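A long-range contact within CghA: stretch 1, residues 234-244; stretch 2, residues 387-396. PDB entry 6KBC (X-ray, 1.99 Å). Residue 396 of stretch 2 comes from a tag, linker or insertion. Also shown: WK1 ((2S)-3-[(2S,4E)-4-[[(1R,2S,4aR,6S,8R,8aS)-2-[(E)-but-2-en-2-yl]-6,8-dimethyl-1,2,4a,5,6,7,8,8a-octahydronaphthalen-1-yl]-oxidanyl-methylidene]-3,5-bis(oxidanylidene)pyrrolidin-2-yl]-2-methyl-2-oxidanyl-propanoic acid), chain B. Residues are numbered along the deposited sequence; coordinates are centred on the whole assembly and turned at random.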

# COMPACT_ATOMS: atom_id res chain seq x y z
N VAL A 234 -14.99 -9.09 -1.58
CA VAL A 234 -13.69 -9.71 -1.40
C VAL A 234 -12.93 -9.44 -2.69
O VAL A 234 -13.44 -9.68 -3.79
CB VAL A 234 -13.77 -11.21 -1.08
CG1 VAL A 234 -14.53 -11.47 0.20
CG2 VAL A 234 -14.22 -12.03 -2.24
N TRP A 235 -11.75 -8.84 -2.57
CA TRP A 235 -11.11 -8.31 -3.77
C TRP A 235 -10.49 -9.41 -4.61
O TRP A 235 -10.40 -9.28 -5.84
CB TRP A 235 -10.10 -7.24 -3.37
CG TRP A 235 -8.82 -7.76 -2.84
CD1 TRP A 235 -8.52 -8.09 -1.54
CD2 TRP A 235 -7.63 -7.97 -3.59
NE1 TRP A 235 -7.21 -8.51 -1.45
CE2 TRP A 235 -6.64 -8.45 -2.70
CE3 TRP A 235 -7.30 -7.80 -4.94
CZ2 TRP A 235 -5.35 -8.75 -3.12
CZ3 TRP A 235 -6.01 -8.10 -5.35
CH2 TRP A 235 -5.06 -8.58 -4.44
N GLY A 236 -10.12 -10.52 -3.98
CA GLY A 236 -9.53 -11.63 -4.71
C GLY A 236 -10.44 -12.19 -5.78
O GLY A 236 -9.96 -12.66 -6.82
N LYS A 237 -11.75 -12.13 -5.57
CA LYS A 237 -12.69 -12.63 -6.57
C LYS A 237 -12.88 -11.64 -7.71
O LYS A 237 -13.54 -11.98 -8.70
CB LYS A 237 -14.05 -12.94 -5.94
CG LYS A 237 -14.06 -14.14 -5.00
CD LYS A 237 -15.43 -14.25 -4.32
CE LYS A 237 -15.54 -15.46 -3.42
NZ LYS A 237 -16.96 -15.84 -3.18
N GLU A 238 -12.33 -10.44 -7.60
CA GLU A 238 -12.52 -9.42 -8.62
C GLU A 238 -11.28 -9.14 -9.46
O GLU A 238 -11.40 -8.51 -10.51
CB GLU A 238 -13.00 -8.12 -7.96
CG GLU A 238 -14.42 -8.21 -7.42
CD GLU A 238 -15.45 -8.05 -8.51
OE1 GLU A 238 -15.80 -6.90 -8.84
OE2 GLU A 238 -15.91 -9.09 -9.06
N ALA A 239 -10.09 -9.58 -9.03
CA ALA A 239 -8.84 -9.17 -9.67
C ALA A 239 -8.02 -10.38 -10.10
O ALA A 239 -8.09 -11.46 -9.49
CB ALA A 239 -7.99 -8.29 -8.73
N THR A 240 -7.21 -10.19 -11.15
CA THR A 240 -6.16 -11.15 -11.50
C THR A 240 -4.77 -10.59 -11.22
O THR A 240 -3.79 -11.36 -11.26
CB THR A 240 -6.23 -11.56 -12.97
OG1 THR A 240 -6.33 -10.40 -13.81
CG2 THR A 240 -7.46 -12.46 -13.22
N ASP A 241 -4.66 -9.30 -10.92
CA ASP A 241 -3.37 -8.66 -10.76
C ASP A 241 -3.53 -7.44 -9.87
O ASP A 241 -4.47 -6.66 -10.05
CB ASP A 241 -2.80 -8.26 -12.13
CG ASP A 241 -1.29 -8.18 -12.13
OD1 ASP A 241 -0.73 -7.36 -11.37
OD2 ASP A 241 -0.65 -8.96 -12.87
N ALA A 242 -2.63 -7.29 -8.91
CA ALA A 242 -2.60 -6.10 -8.08
C ALA A 242 -1.14 -5.67 -7.97
O ALA A 242 -0.27 -6.50 -7.74
CB ALA A 242 -3.20 -6.36 -6.69
N LEU A 243 -0.88 -4.38 -8.18
CA LEU A 243 0.47 -3.85 -8.08
C LEU A 243 0.49 -2.68 -7.12
O LEU A 243 -0.14 -1.65 -7.40
CB LEU A 243 1.00 -3.41 -9.44
CG LEU A 243 2.32 -2.63 -9.35
CD1 LEU A 243 3.44 -3.52 -8.86
CD2 LEU A 243 2.65 -2.03 -10.71
N PHE A 244 1.20 -2.83 -6.01
CA PHE A 244 1.53 -1.72 -5.12
C PHE A 244 2.92 -1.20 -5.46
O PHE A 244 3.85 -1.99 -5.64
CB PHE A 244 1.52 -2.16 -3.65
CG PHE A 244 1.98 -1.07 -2.69
CD1 PHE A 244 1.06 -0.14 -2.20
CD2 PHE A 244 3.31 -0.96 -2.31
CE1 PHE A 244 1.47 0.89 -1.32
CE2 PHE A 244 3.73 0.06 -1.43
CZ PHE A 244 2.81 0.98 -0.95
N MET A 387 9.62 0.12 -3.26
CA MET A 387 9.15 -1.22 -3.01
C MET A 387 8.00 -1.49 -3.95
O MET A 387 7.31 -0.56 -4.38
CB MET A 387 8.70 -1.40 -1.56
CG MET A 387 7.63 -0.45 -1.15
SD MET A 387 7.13 -0.69 0.57
CE MET A 387 8.65 -0.20 1.43
N THR A 388 7.81 -2.76 -4.30
CA THR A 388 6.63 -3.16 -5.03
C THR A 388 6.01 -4.36 -4.34
O THR A 388 6.70 -5.17 -3.71
CB THR A 388 6.92 -3.54 -6.53
OG1 THR A 388 7.80 -4.66 -6.59
CG2 THR A 388 7.51 -2.36 -7.30
N GLY A 389 4.69 -4.43 -4.42
CA GLY A 389 3.95 -5.59 -4.00
C GLY A 389 3.21 -6.05 -5.24
O GLY A 389 2.43 -5.28 -5.80
N GLU A 390 3.48 -7.27 -5.69
CA GLU A 390 3.04 -7.74 -7.00
C GLU A 390 2.20 -8.98 -6.76
O GLU A 390 2.74 -10.04 -6.43
CB GLU A 390 4.25 -8.03 -7.90
CG GLU A 390 5.22 -6.84 -7.90
CD GLU A 390 6.42 -7.05 -8.81
OE1 GLU A 390 7.30 -6.18 -8.78
OE2 GLU A 390 6.47 -8.06 -9.54
N VAL A 391 0.89 -8.84 -6.89
CA VAL A 391 -0.05 -9.91 -6.52
C VAL A 391 -0.71 -10.44 -7.78
O VAL A 391 -1.17 -9.67 -8.63
CB VAL A 391 -1.10 -9.43 -5.52
CG1 VAL A 391 -1.91 -10.64 -5.03
CG2 VAL A 391 -0.43 -8.68 -4.34
N GLU A 392 -0.76 -11.76 -7.87
CA GLU A 392 -1.30 -12.50 -8.99
C GLU A 392 -2.47 -13.31 -8.45
O GLU A 392 -2.38 -13.87 -7.35
CB GLU A 392 -0.21 -13.40 -9.48
CG GLU A 392 0.95 -12.66 -10.09
CD GLU A 392 2.06 -13.62 -10.33
OE1 GLU A 392 1.92 -14.76 -9.80
OE2 GLU A 392 3.02 -13.28 -11.05
N LEU A 393 -3.58 -13.35 -9.19
CA LEU A 393 -4.69 -14.18 -8.76
C LEU A 393 -5.22 -14.96 -9.96
O LEU A 393 -5.05 -14.57 -11.11
CB LEU A 393 -5.82 -13.35 -8.13
CG LEU A 393 -5.46 -12.60 -6.85
CD1 LEU A 393 -6.62 -11.74 -6.45
CD2 LEU A 393 -5.12 -13.57 -5.74
N SER A 394 -5.91 -16.04 -9.65
CA SER A 394 -6.36 -16.94 -10.70
C SER A 394 -7.31 -16.24 -11.66
O SER A 394 -8.04 -15.32 -11.28
CB SER A 394 -7.04 -18.16 -10.07
OG SER A 394 -7.51 -19.01 -11.11
N ASP A 395 -7.27 -16.66 -12.93
CA ASP A 395 -8.22 -16.15 -13.91
C ASP A 395 -9.65 -16.64 -13.66
O ASP A 395 -10.60 -16.00 -14.12
CB ASP A 395 -7.76 -16.53 -15.32
CG ASP A 395 -6.48 -15.81 -15.73
OD1 ASP A 395 -6.55 -14.61 -16.04
OD2 ASP A 395 -5.40 -16.44 -15.71
N GLY A 396 -9.83 -17.71 -12.90
CA GLY A 396 -11.16 -18.14 -12.51
C GLY A 396 -11.80 -19.07 -13.54
O GLY A 396 -11.38 -19.16 -14.69
O WK1 B . 0.79 -11.59 4.36
C17 WK1 B . 1.37 -10.57 4.10
O1 WK1 B . 2.25 -10.14 4.78
C19 WK1 B . 1.01 -9.80 2.89
O2 WK1 B . 0.07 -10.45 2.10
C18 WK1 B . 2.23 -9.65 2.04
C20 WK1 B . 0.43 -8.53 3.45
C22 WK1 B . 0.37 -7.48 2.41
N WK1 B . 0.00 -6.14 2.82
C21 WK1 B . -0.89 -5.64 1.98
O5 WK1 B . -1.38 -4.43 2.10
C23 WK1 B . -0.50 -7.70 1.28
O4 WK1 B . -0.55 -8.80 0.56
C24 WK1 B . -1.30 -6.59 0.92
C16 WK1 B . -2.24 -6.49 -0.19
O3 WK1 B . -2.37 -7.50 -0.95
C9 WK1 B . -2.91 -5.21 -0.49
C8 WK1 B . -1.82 -4.52 -1.34
C12 WK1 B . -0.37 -4.67 -0.94
C13 WK1 B . 0.27 -3.77 -0.22
C90 WK1 B . 1.70 -3.95 0.17
C14 WK1 B . 0.40 -5.86 -1.38
C7 WK1 B . -1.88 -4.95 -2.78
C6 WK1 B . -3.01 -4.86 -3.42
C3 WK1 B . -4.24 -4.62 -2.59
C4 WK1 B . -4.22 -5.34 -1.26
C5 WK1 B . -5.35 -4.76 -0.44
C11 WK1 B . -5.52 -5.56 0.82
C2 WK1 B . -5.56 -4.76 -3.30
C1 WK1 B . -6.52 -3.96 -2.49
C10 WK1 B . -7.87 -3.76 -3.10
C WK1 B . -6.68 -4.65 -1.17

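The two stretches pair as antiparallel strands, Asp241 to Phe244 opposite Glu392 to Gly389, their axes 4.6 Å apart at closest approach, and the backbone supplies all the hydrogen bonds between the stretches. Ala242 and Val391 bond reciprocally, with Ala242 N to Val391 O at 2.8 Å and Val391 N to Ala242 O at 2.7 Å. Phe244 and Gly389 repeat the pattern: Phe244 N lies 2.7 Å from Gly389 O, and Gly389 N lies 2.9 Å from Phe244 O. A fifth bond, from Leu393 N to Thr240 O (2.9 Å), extends the ladder to the corner of the chain at Thr240. Short CA-H...O contacts fill the intervening positions, among them Asp241 CA to Val391 O at 3.2 Å and Thr388 CA to Phe244 O at 3.1 Å.

Apolar packing divides between the sheet faces. Ala242, Val391 and Phe244 share the face that receives the ligand WK1. The small Ala242 side chain lets its CB meet both Val391 CB (3.9 Å) and WK1 C6 (3.6 Å). Gly389 suits the same face because a CB there would be crowded by WK1 C14. WK1 C90 covers one face of the Phe244 ring, while Met387 CG approaches its edge, 3.9 Å from Phe244 CE2.

Leu393, with the largest area covered by the opposing stretch, points toward it and places CD1 over the Trp235 six-membered ring, 4.2 Å from the centroid, in a CH-pi contact. WK1 C2 lies over the opposite face, so the indole is sandwiched between leucine and ligand, with Val391 CG1 at its edge, 3.8 Å from Trp235 CH2. Leu393 CD1 also packs 3.4 Å from Gly236 CA.

On the other face, Leu243 CD1 rests 3.9 Å from Glu390 CG, using the aliphatic part of an acidic side chain. The buried carboxylates of Asp241, Glu390 and Glu392 are satisfied by hydrogen bonds; Thr388 OG1 donates to Glu390 OE1 at 2.7 Å.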